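Local coordinates for (5-formylfuran-3-yl)methyl phosphate transaminase (Methanococcus jannaschii, PDB 2Z61), which catalyses the pyridoxal phosphate-dependent transfer of an amino group from alanine to a furan aldehyde phosphate, giving a methanofuran precursor and pyruvate, at residues 330-335 with 344-349; 164-169 with 308-313; 108-113 with 133-138; 7-12 with 126-131. One frame throughout, in Å; residues are numbered along the deposited sequence.

Contact 1. Residues 330-335 with 344-349; sequences VALTPG and NYIRIS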
loop_
_atom_site.group_PDB
_atom_site.type_symbol
_atom_site.label_atom_id
_atom_site.label_comp_id
_atom_site.label_asym_id
_atom_site.label_seq_id
_atom_site.Cartn_x
_atom_site.Cartn_y
_atom_site.Cartn_z
ATOM N N VAL A 330 15.903 -7.624 28.746
ATOM C CA VAL A 330 14.862 -8.434 28.119
ATOM C C VAL A 330 13.706 -7.540 27.677
ATOM O O VAL A 330 13.033 -6.913 28.500
ATOM C CB VAL A 330 14.346 -9.515 29.088
ATOM C CG1 VAL A 330 13.191 -10.284 28.459
ATOM C CG2 VAL A 330 15.479 -10.468 29.431
ATOM N N ALA A 331 13.494 -7.487 26.367
ATOM C CA ALA A 331 12.448 -6.659 25.773
ATOM C C ALA A 331 11.082 -7.345 25.691
ATOM O O ALA A 331 10.917 -8.358 25.007
ATOM C CB ALA A 331 12.889 -6.205 24.382
ATOM N N LEU A 332 10.111 -6.773 26.394
ATOM C CA LEU A 332 8.741 -7.281 26.419
ATOM C C LEU A 332 7.811 -6.140 26.038
ATOM O O LEU A 332 8.172 -4.974 26.160
ATOM C CB LEU A 332 8.360 -7.781 27.823
ATOM C CG LEU A 332 8.961 -9.089 28.334
ATOM C CD1 LEU A 332 8.333 -9.437 29.670
ATOM C CD2 LEU A 332 8.711 -10.202 27.333
ATOM N N THR A 333 6.606 -6.482 25.595
ATOM C CA THR A 333 5.627 -5.483 25.194
ATOM C C THR A 333 4.565 -5.267 26.266
ATOM O O THR A 333 3.887 -6.208 26.669
ATOM C CB THR A 333 4.915 -5.910 23.903
ATOM O OG1 THR A 333 5.893 -6.193 22.890
ATOM C CG2 THR A 333 3.970 -4.804 23.422
ATOM N N PRO A 334 4.410 -4.019 26.744
ATOM C CA PRO A 334 3.408 -3.710 27.772
ATOM C C PRO A 334 1.986 -3.961 27.269
ATOM O O PRO A 334 1.601 -3.491 26.200
ATOM C CB PRO A 334 3.681 -2.240 28.093
ATOM C CG PRO A 334 4.286 -1.713 26.825
ATOM C CD PRO A 334 5.211 -2.828 26.418
ATOM N N GLY A 335 1.211 -4.701 28.053
ATOM C CA GLY A 335 -0.147 -5.036 27.670
ATOM C C GLY A 335 -1.103 -3.883 27.445
ATOM O O GLY A 335 -1.970 -3.964 26.576
ATOM N N ASN A 344 -2.438 -4.881 33.633
ATOM C CA ASN A 344 -1.762 -5.929 34.400
ATOM C C ASN A 344 -1.193 -7.048 33.535
ATOM O O ASN A 344 -0.662 -8.033 34.051
ATOM C CB ASN A 344 -2.726 -6.453 35.473
ATOM C CG ASN A 344 -3.070 -5.374 36.489
ATOM O OD1 ASN A 344 -2.184 -4.857 37.177
ATOM N ND2 ASN A 344 -4.346 -5.024 36.583
ATOM N N TYR A 345 -1.271 -6.873 32.218
ATOM C CA TYR A 345 -0.693 -7.800 31.260
ATOM C C TYR A 345 0.559 -7.345 30.461
ATOM O O TYR A 345 0.946 -6.173 30.464
ATOM C CB TYR A 345 -1.786 -8.119 30.290
ATOM C CG TYR A 345 -2.986 -8.794 30.914
ATOM C CD1 TYR A 345 -3.903 -8.092 31.703
ATOM C CD2 TYR A 345 -3.216 -10.152 30.686
ATOM C CE1 TYR A 345 -5.023 -8.729 32.245
ATOM C CE2 TYR A 345 -4.331 -10.799 31.224
ATOM C CZ TYR A 345 -5.230 -10.080 32.002
ATOM O OH TYR A 345 -6.332 -10.714 32.528
ATOM N N ILE A 346 1.152 -8.309 29.755
ATOM C CA ILE A 346 2.293 -8.077 28.877
ATOM C C ILE A 346 2.247 -9.150 27.790
ATOM O O ILE A 346 1.777 -10.268 28.026
ATOM C CB ILE A 346 3.653 -8.199 29.613
ATOM C CG1 ILE A 346 3.906 -9.654 30.011
ATOM C CG2 ILE A 346 3.672 -7.285 30.828
ATOM C CD1 ILE A 346 5.336 -9.925 30.443
ATOM N N ARG A 347 2.721 -8.813 26.600
ATOM C CA ARG A 347 2.726 -9.786 25.517
ATOM C C ARG A 347 4.123 -10.336 25.315
ATOM O O ARG A 347 5.097 -9.584 25.219
ATOM C CB ARG A 347 2.241 -9.165 24.204
ATOM C CG ARG A 347 2.120 -10.185 23.065
ATOM C CD ARG A 347 1.907 -9.516 21.708
ATOM N NE ARG A 347 3.159 -9.021 21.144
ATOM C CZ ARG A 347 3.257 -8.404 19.967
ATOM N NH1 ARG A 347 2.178 -8.203 19.221
ATOM N NH2 ARG A 347 4.442 -7.990 19.530
ATOM N N ILE A 348 4.212 -11.659 25.278
ATOM C CA ILE A 348 5.474 -12.333 25.050
ATOM C C ILE A 348 5.388 -12.997 23.687
ATOM O O ILE A 348 4.456 -13.755 23.411
ATOM C CB ILE A 348 5.756 -13.416 26.118
ATOM C CG1 ILE A 348 6.153 -12.748 27.439
ATOM C CG2 ILE A 348 6.861 -14.353 25.639
ATOM C CD1 ILE A 348 6.571 -13.728 28.528
ATOM N N SER A 349 6.348 -12.688 22.828
ATOM C CA SER A 349 6.386 -13.273 21.496
ATOM C C SER A 349 7.507 -14.295 21.431
ATOM O O SER A 349 8.651 -13.980 21.739
ATOM C CB SER A 349 6.636 -12.192 20.447
ATOM O OG SER A 349 7.002 -12.781 19.211
HETATM O O HOH W 1 5.216 -8.869 22.434
#

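Contact 2. Residues 164-169 with 308-313; sequences SNPLGE and YVFPNI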
loop_
_atom_site.group_PDB
_atom_site.type_symbol
_atom_site.label_atom_id
_atom_site.label_comp_id
_atom_site.label_asym_id
_atom_site.label_seq_id
_atom_site.Cartn_x
_atom_site.Cartn_y
_atom_site.Cartn_z
ATOM N N SER A 164 -5.939 -14.468 17.817
ATOM C CA SER A 164 -5.693 -13.050 18.061
ATOM C C SER A 164 -4.302 -12.593 18.443
ATOM O O SER A 164 -3.500 -13.326 19.006
ATOM C CB SER A 164 -6.494 -12.571 19.262
ATOM O OG SER A 164 -5.982 -13.139 20.450
ATOM N N ASN A 165 -3.994 -11.464 18.032
ATOM C CA ASN A 165 -2.833 -10.745 18.513
ATOM C C ASN A 165 -3.390 -9.796 19.375
ATOM O O ASN A 165 -4.165 -9.176 18.703
ATOM C CB ASN A 165 -1.983 -10.268 17.329
ATOM C CG ASN A 165 -1.163 -9.037 17.648
ATOM O OD1 ASN A 165 -0.678 -8.875 18.769
ATOM N ND2 ASN A 165 -1.009 -8.161 16.664
ATOM N N PRO A 166 -3.100 -9.557 20.638
ATOM C CA PRO A 166 -2.113 -10.116 21.502
ATOM C C PRO A 166 -2.426 -11.436 22.233
ATOM O O PRO A 166 -1.415 -12.050 22.805
ATOM C CB PRO A 166 -2.010 -9.029 22.565
ATOM C CG PRO A 166 -3.391 -8.510 22.689
ATOM C CD PRO A 166 -4.025 -8.684 21.340
ATOM N N LEU A 167 -3.622 -11.955 22.354
ATOM C CA LEU A 167 -3.936 -13.147 23.149
ATOM C C LEU A 167 -3.393 -14.509 22.727
ATOM O O LEU A 167 -3.045 -15.319 23.579
ATOM C CB LEU A 167 -5.454 -13.242 23.315
ATOM C CG LEU A 167 -6.089 -12.028 24.001
ATOM C CD1 LEU A 167 -7.605 -12.083 23.891
ATOM C CD2 LEU A 167 -5.656 -11.998 25.457
ATOM N N GLY A 168 -3.316 -14.779 21.431
ATOM C CA GLY A 168 -2.822 -16.075 20.999
ATOM C C GLY A 168 -3.905 -17.135 21.133
ATOM O O GLY A 168 -3.647 -18.329 21.029
ATOM N N GLU A 169 -5.131 -16.686 21.356
ATOM C CA GLU A 169 -6.258 -17.587 21.526
ATOM C C GLU A 169 -7.114 -17.681 20.272
ATOM O O GLU A 169 -7.035 -16.828 19.390
ATOM C CB GLU A 169 -7.118 -17.107 22.696
ATOM C CG GLU A 169 -6.403 -17.131 24.035
ATOM C CD GLU A 169 -7.194 -16.439 25.131
ATOM O OE1 GLU A 169 -8.391 -16.754 25.300
ATOM O OE2 GLU A 169 -6.616 -15.583 25.827
ATOM N N TYR A 308 2.121 -15.652 20.276
ATOM C CA TYR A 308 2.062 -14.756 21.420
ATOM C C TYR A 308 1.387 -15.415 22.622
ATOM O O TYR A 308 0.546 -16.305 22.475
ATOM C CB TYR A 308 1.254 -13.504 21.074
ATOM C CG TYR A 308 1.611 -12.840 19.766
ATOM C CD1 TYR A 308 2.844 -12.209 19.586
ATOM C CD2 TYR A 308 0.687 -12.791 18.719
ATOM C CE1 TYR A 308 3.140 -11.536 18.394
ATOM C CE2 TYR A 308 0.971 -12.123 17.530
ATOM C CZ TYR A 308 2.198 -11.495 17.376
ATOM O OH TYR A 308 2.460 -10.814 16.208
ATOM N N VAL A 309 1.770 -14.958 23.808
ATOM C CA VAL A 309 1.185 -15.407 25.066
ATOM C C VAL A 309 0.962 -14.085 25.801
ATOM O O VAL A 309 1.846 -13.220 25.824
ATOM C CB VAL A 309 2.137 -16.331 25.851
ATOM C CG1 VAL A 309 1.473 -16.776 27.139
ATOM C CG2 VAL A 309 2.477 -17.562 25.007
ATOM N N PHE A 310 -0.225 -13.917 26.376
ATOM C CA PHE A 310 -0.590 -12.669 27.047
ATOM C C PHE A 310 -0.944 -12.910 28.521
ATOM O O PHE A 310 -2.109 -12.833 28.912
ATOM C CB PHE A 310 -1.788 -12.064 26.306
ATOM C CG PHE A 310 -1.981 -10.595 26.530
ATOM C CD1 PHE A 310 -1.004 -9.684 26.141
ATOM C CD2 PHE A 310 -3.163 -10.115 27.077
ATOM C CE1 PHE A 310 -1.206 -8.311 26.291
ATOM C CE2 PHE A 310 -3.376 -8.748 27.232
ATOM C CZ PHE A 310 -2.395 -7.845 26.835
ATOM N N PRO A 311 0.066 -13.177 29.360
ATOM C CA PRO A 311 -0.128 -13.436 30.790
ATOM C C PRO A 311 -0.507 -12.258 31.676
ATOM O O PRO A 311 -0.075 -11.123 31.450
ATOM C CB PRO A 311 1.210 -14.032 31.207
ATOM C CG PRO A 311 2.172 -13.262 30.357
ATOM C CD PRO A 311 1.492 -13.272 29.001
ATOM N N ASN A 312 -1.323 -12.550 32.687
ATOM C CA ASN A 312 -1.737 -11.557 33.672
ATOM C C ASN A 312 -0.670 -11.671 34.759
ATOM O O ASN A 312 -0.644 -12.649 35.505
ATOM C CB ASN A 312 -3.103 -11.911 34.264
ATOM C CG ASN A 312 -3.579 -10.888 35.281
ATOM O OD1 ASN A 312 -2.830 -10.480 36.167
ATOM N ND2 ASN A 312 -4.833 -10.475 35.159
ATOM N N ILE A 313 0.213 -10.684 34.837
ATOM C CA ILE A 313 1.286 -10.718 35.822
ATOM C C ILE A 313 0.895 -10.081 37.146
ATOM O O ILE A 313 1.751 -9.811 37.990
ATOM C CB ILE A 313 2.546 -10.015 35.285
ATOM C CG1 ILE A 313 2.254 -8.535 35.038
ATOM C CG2 ILE A 313 3.004 -10.697 34.001
ATOM C CD1 ILE A 313 3.465 -7.741 34.593
HETATM O O HOH W 2 -2.550 -15.563 26.484
#

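Contact 3. Residues 108-113 with 133-138; sequences SIIDDG and LGAKPV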
loop_
_atom_site.group_PDB
_atom_site.type_symbol
_atom_site.label_atom_id
_atom_site.label_comp_id
_atom_site.label_asym_id
_atom_site.label_seq_id
_atom_site.Cartn_x
_atom_site.Cartn_y
_atom_site.Cartn_z
ATOM N N SER A 108 -14.927 0.466 2.606
ATOM C CA SER A 108 -16.067 0.155 1.761
ATOM C C SER A 108 -17.424 0.031 2.444
ATOM O O SER A 108 -18.446 0.042 1.764
ATOM C CB SER A 108 -15.788 -1.131 0.977
ATOM O OG SER A 108 -15.666 -2.245 1.848
ATOM N N ILE A 109 -17.450 -0.068 3.772
ATOM C CA ILE A 109 -18.725 -0.228 4.468
ATOM C C ILE A 109 -18.968 0.685 5.670
ATOM O O ILE A 109 -20.053 0.670 6.243
ATOM C CB ILE A 109 -18.903 -1.701 4.949
ATOM C CG1 ILE A 109 -18.000 -1.977 6.159
ATOM C CG2 ILE A 109 -18.545 -2.668 3.828
ATOM C CD1 ILE A 109 -17.982 -3.439 6.595
ATOM N N ILE A 110 -17.978 1.482 6.055
ATOM C CA ILE A 110 -18.142 2.355 7.216
ATOM C C ILE A 110 -18.365 3.844 6.941
ATOM O O ILE A 110 -17.540 4.498 6.305
ATOM C CB ILE A 110 -16.938 2.211 8.167
ATOM C CG1 ILE A 110 -16.985 0.835 8.831
ATOM C CG2 ILE A 110 -16.954 3.317 9.214
ATOM C CD1 ILE A 110 -15.846 0.565 9.776
ATOM N N ASP A 111 -19.489 4.367 7.433
ATOM C CA ASP A 111 -19.835 5.782 7.283
ATOM C C ASP A 111 -19.501 6.505 8.580
ATOM O O ASP A 111 -19.265 5.870 9.607
ATOM C CB ASP A 111 -21.328 5.962 6.999
ATOM C CG ASP A 111 -21.753 5.364 5.676
ATOM O OD1 ASP A 111 -21.112 5.675 4.650
ATOM O OD2 ASP A 111 -22.734 4.591 5.656
ATOM N N ASP A 112 -19.481 7.834 8.538
ATOM C CA ASP A 112 -19.187 8.607 9.741
ATOM C C ASP A 112 -20.266 8.342 10.781
ATOM O O ASP A 112 -21.446 8.248 10.444
ATOM C CB ASP A 112 -19.135 10.104 9.423
ATOM C CG ASP A 112 -17.938 10.475 8.576
ATOM O OD1 ASP A 112 -17.917 10.121 7.377
ATOM O OD2 ASP A 112 -17.009 11.110 9.116
ATOM N N GLY A 113 -19.856 8.209 12.038
ATOM C CA GLY A 113 -20.816 7.960 13.100
ATOM C C GLY A 113 -21.027 6.495 13.453
ATOM O O GLY A 113 -21.566 6.191 14.523
ATOM N N LEU A 133 -11.638 6.796 9.721
ATOM C CA LEU A 133 -12.812 6.804 8.848
ATOM C C LEU A 133 -14.043 7.453 9.483
ATOM O O LEU A 133 -15.155 7.320 8.968
ATOM C CB LEU A 133 -13.142 5.376 8.405
ATOM C CG LEU A 133 -12.087 4.688 7.531
ATOM C CD1 LEU A 133 -12.432 3.213 7.354
ATOM C CD2 LEU A 133 -12.017 5.380 6.178
ATOM N N GLY A 134 -13.843 8.146 10.600
ATOM C CA GLY A 134 -14.951 8.816 11.261
ATOM C C GLY A 134 -15.913 7.951 12.061
ATOM O O GLY A 134 -16.977 8.421 12.474
ATOM N N ALA A 135 -15.553 6.690 12.286
ATOM C CA ALA A 135 -16.406 5.788 13.047
ATOM C C ALA A 135 -15.898 5.703 14.483
ATOM O O ALA A 135 -14.809 6.185 14.787
ATOM C CB ALA A 135 -16.411 4.403 12.402
ATOM N N LYS A 136 -16.681 5.089 15.365
ATOM C CA LYS A 136 -16.274 4.966 16.762
ATOM C C LYS A 136 -15.933 3.537 17.179
ATOM O O LYS A 136 -16.763 2.641 17.091
ATOM C CB LYS A 136 -17.373 5.497 17.686
ATOM C CG LYS A 136 -17.034 5.329 19.159
ATOM C CD LYS A 136 -18.140 5.817 20.084
ATOM C CE LYS A 136 -17.710 5.679 21.543
ATOM N NZ LYS A 136 -18.787 6.052 22.504
ATOM N N PRO A 137 -14.695 3.305 17.635
ATOM C CA PRO A 137 -14.312 1.959 18.057
ATOM C C PRO A 137 -14.932 1.615 19.406
ATOM O O PRO A 137 -14.782 2.366 20.372
ATOM C CB PRO A 137 -12.791 2.042 18.129
ATOM C CG PRO A 137 -12.554 3.448 18.532
ATOM C CD PRO A 137 -13.537 4.213 17.664
ATOM N N VAL A 138 -15.635 0.489 19.471
ATOM C CA VAL A 138 -16.264 0.064 20.716
ATOM C C VAL A 138 -15.554 -1.154 21.305
ATOM O O VAL A 138 -15.662 -2.267 20.780
ATOM C CB VAL A 138 -17.763 -0.291 20.511
ATOM C CG1 VAL A 138 -18.374 -0.726 21.835
ATOM C CG2 VAL A 138 -18.528 0.911 19.949
#

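Contact 4. Residues 7-12 with 126-131; sequences LNFESF and YKNFIR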
loop_
_atom_site.group_PDB
_atom_site.type_symbol
_atom_site.label_atom_id
_atom_site.label_comp_id
_atom_site.label_asym_id
_atom_site.label_seq_id
_atom_site.Cartn_x
_atom_site.Cartn_y
_atom_site.Cartn_z
ATOM N N LEU A 7 -4.417 14.004 14.063
ATOM C CA LEU A 7 -4.320 14.463 15.441
ATOM C C LEU A 7 -4.910 13.449 16.413
ATOM O O LEU A 7 -4.548 13.425 17.588
ATOM C CB LEU A 7 -5.029 15.814 15.587
ATOM C CG LEU A 7 -4.451 16.959 14.741
ATOM C CD1 LEU A 7 -5.343 18.185 14.865
ATOM C CD2 LEU A 7 -3.027 17.280 15.184
ATOM N N ASN A 8 -5.810 12.606 15.918
ATOM C CA ASN A 8 -6.441 11.588 16.751
ATOM C C ASN A 8 -5.709 10.253 16.664
ATOM O O ASN A 8 -5.946 9.355 17.468
ATOM C CB ASN A 8 -7.903 11.395 16.335
ATOM C CG ASN A 8 -8.733 12.656 16.514
ATOM O OD1 ASN A 8 -8.850 13.185 17.622
ATOM N ND2 ASN A 8 -9.320 13.139 15.422
ATOM N N PHE A 9 -4.820 10.133 15.682
ATOM C CA PHE A 9 -4.047 8.909 15.459
ATOM C C PHE A 9 -3.125 8.598 16.640
ATOM O O PHE A 9 -2.040 9.170 16.751
ATOM C CB PHE A 9 -3.197 9.065 14.197
ATOM C CG PHE A 9 -3.352 7.947 13.216
ATOM C CD1 PHE A 9 -4.473 7.872 12.404
ATOM C CD2 PHE A 9 -2.371 6.971 13.097
ATOM C CE1 PHE A 9 -4.616 6.842 11.481
ATOM C CE2 PHE A 9 -2.504 5.939 12.179
ATOM C CZ PHE A 9 -3.630 5.874 11.370
ATOM N N GLU A 10 -3.548 7.684 17.507
ATOM C CA GLU A 10 -2.752 7.314 18.677
ATOM C C GLU A 10 -1.468 6.581 18.294
ATOM O O GLU A 10 -1.397 5.943 17.244
ATOM C CB GLU A 10 -3.585 6.444 19.624
ATOM C CG GLU A 10 -4.818 7.147 20.180
ATOM C CD GLU A 10 -5.681 6.241 21.041
ATOM O OE1 GLU A 10 -5.174 5.720 22.058
ATOM O OE2 GLU A 10 -6.870 6.050 20.699
ATOM N N SER A 11 -0.455 6.679 19.149
ATOM C CA SER A 11 0.827 6.026 18.902
ATOM C C SER A 11 0.950 4.727 19.690
ATOM O O SER A 11 0.299 4.551 20.718
ATOM C CB SER A 11 1.976 6.960 19.287
ATOM O OG SER A 11 2.006 8.104 18.452
ATOM N N PHE A 12 1.788 3.819 19.197
ATOM C CA PHE A 12 2.008 2.537 19.860
ATOM C C PHE A 12 2.868 2.783 21.097
ATOM O O PHE A 12 3.885 3.472 21.019
ATOM C CB PHE A 12 2.732 1.564 18.924
ATOM C CG PHE A 12 2.125 1.465 17.547
ATOM C CD1 PHE A 12 2.314 2.478 16.610
ATOM C CD2 PHE A 12 1.385 0.347 17.179
ATOM C CE1 PHE A 12 1.774 2.377 15.329
ATOM C CE2 PHE A 12 0.842 0.236 15.899
ATOM C CZ PHE A 12 1.037 1.254 14.975
ATOM N N TYR A 126 -6.351 -1.476 14.717
ATOM C CA TYR A 126 -7.797 -1.477 14.482
ATOM C C TYR A 126 -8.430 -0.130 14.846
ATOM O O TYR A 126 -9.065 0.509 14.006
ATOM C CB TYR A 126 -8.481 -2.598 15.289
ATOM C CG TYR A 126 -8.158 -4.021 14.847
ATOM C CD1 TYR A 126 -8.431 -5.104 15.687
ATOM C CD2 TYR A 126 -7.588 -4.291 13.597
ATOM C CE1 TYR A 126 -8.147 -6.413 15.302
ATOM C CE2 TYR A 126 -7.296 -5.603 13.200
ATOM C CZ TYR A 126 -7.578 -6.657 14.059
ATOM O OH TYR A 126 -7.290 -7.955 13.688
ATOM N N LYS A 127 -8.267 0.297 16.096
ATOM C CA LYS A 127 -8.853 1.568 16.527
ATOM C C LYS A 127 -8.428 2.758 15.657
ATOM O O LYS A 127 -9.224 3.655 15.401
ATOM C CB LYS A 127 -8.522 1.850 18.000
ATOM C CG LYS A 127 -7.074 2.208 18.285
ATOM C CD LYS A 127 -6.861 2.473 19.772
ATOM C CE LYS A 127 -5.406 2.799 20.098
ATOM N NZ LYS A 127 -4.494 1.641 19.895
ATOM N N ASN A 128 -7.187 2.771 15.190
ATOM C CA ASN A 128 -6.751 3.885 14.355
ATOM C C ASN A 128 -7.452 3.914 13.000
ATOM O O ASN A 128 -7.849 4.982 12.518
ATOM C CB ASN A 128 -5.229 3.867 14.185
ATOM C CG ASN A 128 -4.509 4.338 15.439
ATOM O OD1 ASN A 128 -4.987 5.244 16.126
ATOM N ND2 ASN A 128 -3.358 3.740 15.737
ATOM N N PHE A 129 -7.619 2.743 12.388
ATOM C CA PHE A 129 -8.309 2.658 11.106
ATOM C C PHE A 129 -9.752 3.137 11.279
ATOM O O PHE A 129 -10.278 3.868 10.444
ATOM C CB PHE A 129 -8.358 1.210 10.594
ATOM C CG PHE A 129 -7.037 0.663 10.123
ATOM C CD1 PHE A 129 -5.864 1.403 10.235
ATOM C CD2 PHE A 129 -6.977 -0.599 9.537
ATOM C CE1 PHE A 129 -4.657 0.892 9.770
ATOM C CE2 PHE A 129 -5.775 -1.116 9.066
ATOM C CZ PHE A 129 -4.611 -0.368 9.184
ATOM N N ILE A 130 -10.379 2.712 12.373
ATOM C CA ILE A 130 -11.775 3.056 12.643
ATOM C C ILE A 130 -11.992 4.557 12.837
ATOM O O ILE A 130 -12.870 5.141 12.198
ATOM C CB ILE A 130 -12.307 2.246 13.868
ATOM C CG1 ILE A 130 -12.443 0.771 13.469
ATOM C CG2 ILE A 130 -13.667 2.799 14.331
ATOM C CD1 ILE A 130 -12.438 -0.219 14.645
ATOM N N ARG A 131 -11.196 5.183 13.696
ATOM C CA ARG A 131 -11.327 6.622 13.912
ATOM C C ARG A 131 -11.068 7.372 12.608
ATOM O O ARG A 131 -11.854 8.235 12.204
ATOM C CB ARG A 131 -10.335 7.106 14.971
ATOM C CG ARG A 131 -10.687 6.699 16.383
ATOM C CD ARG A 131 -9.612 7.141 17.362
ATOM N NE ARG A 131 -9.972 6.822 18.740
ATOM C CZ ARG A 131 -11.167 7.059 19.272
ATOM N NH1 ARG A 131 -12.121 7.622 18.541
ATOM N NH2 ARG A 131 -11.408 6.736 20.535
#

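Contact 1. Residues 330-335 with 344-349
R347 and T333 face each other as a hydrogen-bonded pair of the antiparallel hairpin 333-334/346-349, with both side chains on the same face of the sheet. The R347 N-H meets T333 O at 2.9 Å and lies in the carbonyl plane, a nearly straight bond (164°). The return bond, T333 N to R347 O, is weak at 3.5 Å. Along the R347 side chain, CB sits 4.2 Å from T333 O, CG leaves anti to the backbone N (chi1 -175°), and the aliphatic chain runs beside T333. A bend at chi3 (80°) then swings NE round toward a water that also bonds T333 OG1, although the modelled NE-water distance is too short to trust. At the tip, NH1 bonds N165, while NH2 has a weak bond to E35 O. The opposite face is apolar, with L332 CD2 lying 3.6 Å from I348 CG1. At the turn end G335 N reaches Y345 O at 2.8 Å from above the carbonyl plane, and a side chain on this glycine would collide with that oxygen. The contact thus has one polar and one apolar face, and its polar face hands the guanidinium to N165, which itself bonds the pyridoxal phosphate.

Contact 2. Residues 164-169 with 308-313
Y308 opens the second segment by laying its ring against the loop S164-E169, which carries the Asn-Pro pair, with its cis peptide bond, familiar from class I aminotransferases. Y308 CB is 3.5 Å from P166 O, with CG anti to the carbonyl carbon (chi1 -48°), which starts the ring toward N165. Beyond it the ring takes N165 over one face: N165 OD1 lies 3.8 Å above the ring plane of Y308, toward the rim, with amide and ring planes 34° apart. N165 CB touches Y308 CE2 at 3.5 Å. The N165 amide is held from outside, OD1 by R347 and ND2 by O3 of the cofactor-bearing residue 222, while the Y308 hydroxyl bonds Y192. An alanine in place of Y308 would probably leave the N165 amide without the ring beneath it and Y192 without its hydroxyl partner. V309 turns its side chain away from the loop. At F310 contact resumes: P166 CB sits over the ring face, 4.1 Å from the F310 centroid, a CH-pi contact, and L167 CD2 comes within 3.5 Å of F310 CD2. A water joins L167 O to F310 N. Strand 308-309 is thereby set between neighbours: it pairs with strand 346-349, sends V309 onto helix 269-295, and meets the loop that leads from strand 155-161 to helix 173-182.

Contact 3. Residues 108-113 with 133-138
I110 and A135 meet methyl to methyl. I110 CG2 lies 3.4 Å from A135 CB, tighter than usual for two carbons. The CB of I110 points toward the other segment, and with CG2 anti to the backbone N this methyl is the branch that touches; L133 CB, 4.4 Å from the same CG2, adds a looser apolar neighbour.

D112 is set differently. Its carboxylate is brought over the backbone of G134, with D112 OD2 3.8 Å from G134 CA. A CB on G134 would collide with that oxygen, and the positive phi there favours glycine in any case. G134 is the C-prime residue of a Schellman motif that ends helix 125-132: A135 N bonds I130 O and G134 N bonds R131 O. The carbonyl of G134 then serves the other segment. G113 N bonds G134 O at 2.9 Å, almost straight (174°) but from above the carbonyl plane, and D112 CA makes a softer CH contact with the same oxygen. G113 also has backbone angles that call for glycine, so glycines stand at both ends of this bond.

The second subunit closes in from outside. Its K4 N bonds D111 OD1, and its R5 bonds L133 O. Within the chain, the contact joins the turn after helix 98-109 to the turn between helix 125-132 and strand 136-140, while I110 packs on V116 of strand 115-119, the parallel neighbour of 136-140 in the large sheet.

Contact 4. Residues 7-12 with 126-131
F9 stacks on N128 where the N-terminal arm of this fold type I aminotransferase meets helix 125-132. N128 CB lies over the ring face, 4.0 Å from the F9 centroid, in a CH-pi contact, and the ring and amide planes are only 11° apart. The amide itself spans the backbone of E10 by two weak bonds, N128 OD1 accepting from E10 N at 3.2 Å and ND2 giving to E10 O at 3.3 Å. An alanine in place of F9 would remove the ring from over N128 CB and probably leave a gap there, with the amide still held by E10 and by N250 of the second subunit. Charged side chains flank this pair. E10 OE2 approaches the edge of the R131 guanidinium, but at 3.7 Å from NE the salt bridge is long. The E10 chain meets K127 at about a right angle, with OE1 3.5 Å from K127 CE. Further out, the second subunit fixes both partners: its N250 accepts a hydrogen bond from N128 ND2, and its K246 bonds F9 O, which places the contact at the dimer interface. K127 CG stands between the backbone N and the carbonyl carbon (chi1 71°), and a final bend at chi4 brings NZ to P124 O, which it bonds.

The four contacts fall into two pairs. Contacts 1 and 2, with centres 9 Å apart, share a small antiparallel sheet, in which 346-349 runs between 308-309 and 333-334; I348 N meets V309 O across it. Contacts 3 and 4, about 12 Å apart between centres, share the passage from helix 125-132 into strand 136-140 at the edge of the large sheet, and both touch the second subunit. Along the chain, the segments of contacts 3 and 4 alternate, then contact 2 follows, and contact 1 comes last. Contacts 1 and 3 lie about 30 Å apart between centres. Contact 2 supplies N165, which bonds the cofactor, and contact 1 holds N165 through R347, while the other pair ties the arm and sheet edge to the dimer interface.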